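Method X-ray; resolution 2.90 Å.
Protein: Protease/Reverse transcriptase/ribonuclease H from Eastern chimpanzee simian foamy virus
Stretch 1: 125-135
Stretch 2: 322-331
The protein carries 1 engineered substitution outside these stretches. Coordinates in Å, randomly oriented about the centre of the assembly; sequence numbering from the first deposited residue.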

# COMPACT_ATOMS: atom_id res chain seq x y z
N THR A 125 -18.54 3.78 17.80
CA THR A 125 -19.88 3.23 17.83
C THR A 125 -20.25 2.57 16.51
O THR A 125 -20.96 1.56 16.49
CB THR A 125 -20.90 4.32 18.18
OG1 THR A 125 -20.52 4.94 19.41
CG2 THR A 125 -22.30 3.74 18.32
N LEU A 126 -19.77 3.12 15.39
CA LEU A 126 -20.06 2.53 14.09
C LEU A 126 -19.37 1.19 13.89
O LEU A 126 -19.79 0.42 13.02
CB LEU A 126 -19.66 3.48 12.97
CG LEU A 126 -20.56 4.71 12.81
CD1 LEU A 126 -19.98 5.65 11.77
CD2 LEU A 126 -21.97 4.29 12.44
N PHE A 127 -18.31 0.89 14.65
CA PHE A 127 -17.72 -0.44 14.59
C PHE A 127 -18.73 -1.51 14.99
O PHE A 127 -18.71 -2.63 14.46
CB PHE A 127 -16.49 -0.53 15.48
CG PHE A 127 -15.28 0.16 14.93
CD1 PHE A 127 -15.09 0.29 13.56
CD2 PHE A 127 -14.31 0.67 15.78
CE1 PHE A 127 -13.97 0.92 13.06
CE2 PHE A 127 -13.19 1.30 15.29
CZ PHE A 127 -13.02 1.43 13.92
N VAL A 128 -19.62 -1.18 15.93
CA VAL A 128 -20.54 -2.17 16.49
C VAL A 128 -21.83 -2.25 15.68
O VAL A 128 -22.33 -3.34 15.41
CB VAL A 128 -20.82 -1.83 17.97
CG1 VAL A 128 -21.67 -2.92 18.60
CG2 VAL A 128 -19.52 -1.64 18.73
N LYS A 129 -22.39 -1.10 15.29
CA LYS A 129 -23.63 -1.10 14.53
C LYS A 129 -23.47 -1.83 13.20
O LYS A 129 -24.38 -2.53 12.75
CB LYS A 129 -24.11 0.33 14.30
CG LYS A 129 -25.43 0.42 13.54
CD LYS A 129 -25.87 1.86 13.31
CE LYS A 129 -27.19 1.92 12.56
NZ LYS A 129 -27.66 3.31 12.29
N TYR A 130 -22.31 -1.68 12.56
CA TYR A 130 -22.03 -2.41 11.33
C TYR A 130 -20.93 -3.43 11.57
O TYR A 130 -19.94 -3.48 10.83
CB TYR A 130 -21.67 -1.43 10.22
CG TYR A 130 -22.73 -0.38 9.99
CD1 TYR A 130 -22.60 0.90 10.52
CD2 TYR A 130 -23.88 -0.68 9.28
CE1 TYR A 130 -23.58 1.85 10.33
CE2 TYR A 130 -24.87 0.27 9.08
CZ TYR A 130 -24.71 1.54 9.61
OH TYR A 130 -25.68 2.48 9.41
N ASP A 131 -21.10 -4.26 12.59
CA ASP A 131 -20.12 -5.30 12.88
C ASP A 131 -20.13 -6.37 11.80
O ASP A 131 -19.08 -6.92 11.46
CB ASP A 131 -20.37 -5.91 14.25
CG ASP A 131 -19.29 -6.88 14.67
OD1 ASP A 131 -18.09 -6.51 14.63
OD2 ASP A 131 -19.62 -8.03 15.04
N ASN A 132 -21.31 -6.68 11.25
CA ASN A 132 -21.42 -7.68 10.20
C ASN A 132 -20.78 -7.23 8.89
O ASN A 132 -20.60 -8.06 7.99
CB ASN A 132 -22.90 -8.01 9.95
CG ASN A 132 -23.64 -8.35 11.23
OD1 ASN A 132 -23.03 -8.79 12.21
ND2 ASN A 132 -24.95 -8.14 11.23
N LEU A 133 -20.43 -5.95 8.77
CA LEU A 133 -19.77 -5.46 7.57
C LEU A 133 -18.29 -5.80 7.56
O LEU A 133 -17.74 -6.16 6.51
CB LEU A 133 -19.97 -3.95 7.44
CG LEU A 133 -19.36 -3.31 6.20
CD1 LEU A 133 -20.01 -3.87 4.95
CD2 LEU A 133 -19.52 -1.80 6.26
N TRP A 134 -17.62 -5.70 8.70
CA TRP A 134 -16.20 -5.96 8.77
C TRP A 134 -15.91 -7.44 8.56
O TRP A 134 -16.77 -8.30 8.80
CB TRP A 134 -15.63 -5.50 10.11
CG TRP A 134 -16.32 -4.28 10.66
CD1 TRP A 134 -17.02 -4.20 11.82
CD2 TRP A 134 -16.38 -2.99 10.05
NE1 TRP A 134 -17.52 -2.92 11.98
CE2 TRP A 134 -17.13 -2.16 10.91
CE3 TRP A 134 -15.87 -2.44 8.87
CZ2 TRP A 134 -17.39 -0.82 10.62
CZ3 TRP A 134 -16.12 -1.12 8.59
CH2 TRP A 134 -16.87 -0.32 9.46
N GLN A 135 -14.70 -7.74 8.12
CA GLN A 135 -14.28 -9.13 7.95
C GLN A 135 -13.85 -9.68 9.30
O GLN A 135 -12.93 -9.15 9.93
CB GLN A 135 -13.15 -9.24 6.93
CG GLN A 135 -12.91 -10.67 6.47
CD GLN A 135 -11.49 -10.90 5.99
OE1 GLN A 135 -10.69 -9.97 5.90
NE2 GLN A 135 -11.18 -12.15 5.67
N HIS A 322 -18.40 13.91 6.86
CA HIS A 322 -17.59 12.76 6.49
C HIS A 322 -18.10 11.49 7.17
O HIS A 322 -18.19 10.43 6.54
CB HIS A 322 -16.12 13.01 6.85
CG HIS A 322 -15.18 11.97 6.31
ND1 HIS A 322 -15.30 11.45 5.04
CD2 HIS A 322 -14.10 11.38 6.86
CE1 HIS A 322 -14.34 10.57 4.84
NE2 HIS A 322 -13.60 10.51 5.93
N VAL A 323 -18.48 11.60 8.44
CA VAL A 323 -18.99 10.44 9.17
C VAL A 323 -20.41 10.11 8.72
O VAL A 323 -20.80 8.94 8.67
CB VAL A 323 -18.91 10.69 10.68
CG1 VAL A 323 -19.23 9.42 11.45
CG2 VAL A 323 -17.53 11.20 11.06
N GLN A 324 -21.21 11.13 8.40
CA GLN A 324 -22.57 10.90 7.93
C GLN A 324 -22.57 10.14 6.61
O GLN A 324 -23.33 9.17 6.44
CB GLN A 324 -23.31 12.24 7.78
CG GLN A 324 -23.65 12.91 9.10
CD GLN A 324 -24.16 14.34 8.92
OE1 GLN A 324 -23.94 14.96 7.88
NE2 GLN A 324 -24.84 14.85 9.94
N GLN A 325 -21.72 10.55 5.67
CA GLN A 325 -21.62 9.82 4.41
C GLN A 325 -21.01 8.44 4.62
O GLN A 325 -21.42 7.47 3.97
CB GLN A 325 -20.80 10.63 3.41
CG GLN A 325 -21.31 12.05 3.17
CD GLN A 325 -22.50 12.10 2.23
OE1 GLN A 325 -23.15 11.09 1.96
NE2 GLN A 325 -22.79 13.29 1.72
N LEU A 326 -20.04 8.34 5.54
CA LEU A 326 -19.40 7.06 5.82
C LEU A 326 -20.41 6.02 6.30
O LEU A 326 -20.33 4.85 5.91
CB LEU A 326 -18.30 7.25 6.86
CG LEU A 326 -17.41 6.05 7.15
CD1 LEU A 326 -16.66 5.63 5.89
CD2 LEU A 326 -16.44 6.35 8.28
N GLU A 327 -21.34 6.42 7.16
CA GLU A 327 -22.40 5.50 7.56
C GLU A 327 -23.27 5.11 6.38
O GLU A 327 -23.70 3.95 6.27
CB GLU A 327 -23.25 6.14 8.67
CG GLU A 327 -24.11 5.15 9.44
CD GLU A 327 -25.01 5.84 10.45
OE1 GLU A 327 -25.42 6.99 10.19
OE2 GLU A 327 -25.30 5.23 11.50
N LYS A 328 -23.53 6.05 5.47
CA LYS A 328 -24.28 5.73 4.26
C LYS A 328 -23.52 4.74 3.39
O LYS A 328 -24.13 3.87 2.75
CB LYS A 328 -24.60 7.00 3.48
CG LYS A 328 -25.49 7.98 4.22
CD LYS A 328 -25.68 9.26 3.42
CE LYS A 328 -26.31 8.97 2.07
NZ LYS A 328 -26.38 10.20 1.23
N VAL A 329 -22.20 4.86 3.35
CA VAL A 329 -21.37 3.90 2.63
C VAL A 329 -21.50 2.51 3.25
O VAL A 329 -21.64 1.51 2.55
CB VAL A 329 -19.91 4.37 2.60
CG1 VAL A 329 -19.01 3.29 2.01
CG2 VAL A 329 -19.78 5.66 1.81
N PHE A 330 -21.47 2.44 4.58
CA PHE A 330 -21.49 1.15 5.26
C PHE A 330 -22.81 0.42 5.02
O PHE A 330 -22.81 -0.80 4.79
CB PHE A 330 -21.25 1.32 6.75
CG PHE A 330 -19.86 1.77 7.09
CD1 PHE A 330 -18.82 1.55 6.20
CD2 PHE A 330 -19.59 2.40 8.29
CE1 PHE A 330 -17.53 1.96 6.51
CE2 PHE A 330 -18.32 2.81 8.60
CZ PHE A 330 -17.28 2.59 7.71
N GLN A 331 -23.93 1.14 5.07
CA GLN A 331 -25.22 0.50 4.84
C GLN A 331 -25.28 -0.12 3.45
O GLN A 331 -25.75 -1.25 3.28
CB GLN A 331 -26.35 1.50 5.03
CG GLN A 331 -26.50 2.02 6.44
CD GLN A 331 -27.57 3.08 6.57
OE1 GLN A 331 -28.08 3.57 5.56
NE2 GLN A 331 -27.91 3.44 7.80

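Residues 125-129 form the last part of a helix that begins earlier in the chain, whereas residues 322-331 lie wholly within a longer helix. The two helices run in nearly the same direction, with an angle of 17° between their axes, but the axes come no closer than 11.5 Å, so the space between them is bridged by side chains. The register is set by Leu126 opposite Glu327 (CA to CA 7.5 Å) and Tyr130 opposite Phe330 (CA to CA 7.1 Å). Regular i to i+4 bonds run through the second stretch. In the first, Lys129 N bonds to Thr125 O at 3.2 Å, and the bond from Tyr130 N to Leu126 O is weak at 3.3 Å. Tyr130, with phi/psi of -112/52, is the first residue to leave helical geometry. Beyond it the chain turns, with Leu133 N bonded to Tyr130 O at 3.3 Å, and brings Leu133 and Trp134 within reach of the second helix.

Phe330 is the centre of the apolar contact and has the largest area covered by the opposing stretch. Its CB lies over one face of the Tyr130 ring, 4.0 Å from the centroid and only 12° off the normal, in a CH-pi contact. The two aromatic rings themselves meet obliquely, with their planes at 57°. Trp134 approaches differently: although its CA-to-CB bond points sideways, the indole reaches across and directs its edge toward the face of Phe330, with CH2 3.4 Å from Phe330 CZ and the planes at 83°. The indole is also tied to its own stretch by a hydrogen bond from Trp134 NE1 to Phe127 O (2.8 Å), which links the segment after the turn back to the helix. Leu133 adds a further apolar contact, its CD2 lying 3.4 Å from Phe330 CD1.

Polar groups meet around Glu327 and the Tyr130 hydroxyl. The fully extended Lys129 side chain, t at all four chi angles, places NZ 3.1 Å from Glu327 OE2 in a hydrogen-bonded salt bridge. Glu327 OE2 also lies 3.6 Å from Leu126 CD2, while Tyr130 OH packs 3.1 Å from Glu327 CG, so Glu327 combines a charged interaction with close packing. Tyr130 OH also accepts a hydrogen bond from Gln331 NE2 at 2.9 Å, anchoring the ring at its hydroxyl end. Farther toward the N-terminal ends of the stretches, Leu126 CD1 meets Val323 CG1 at 3.9 Å, a separate apolar contact one helical turn before Glu327.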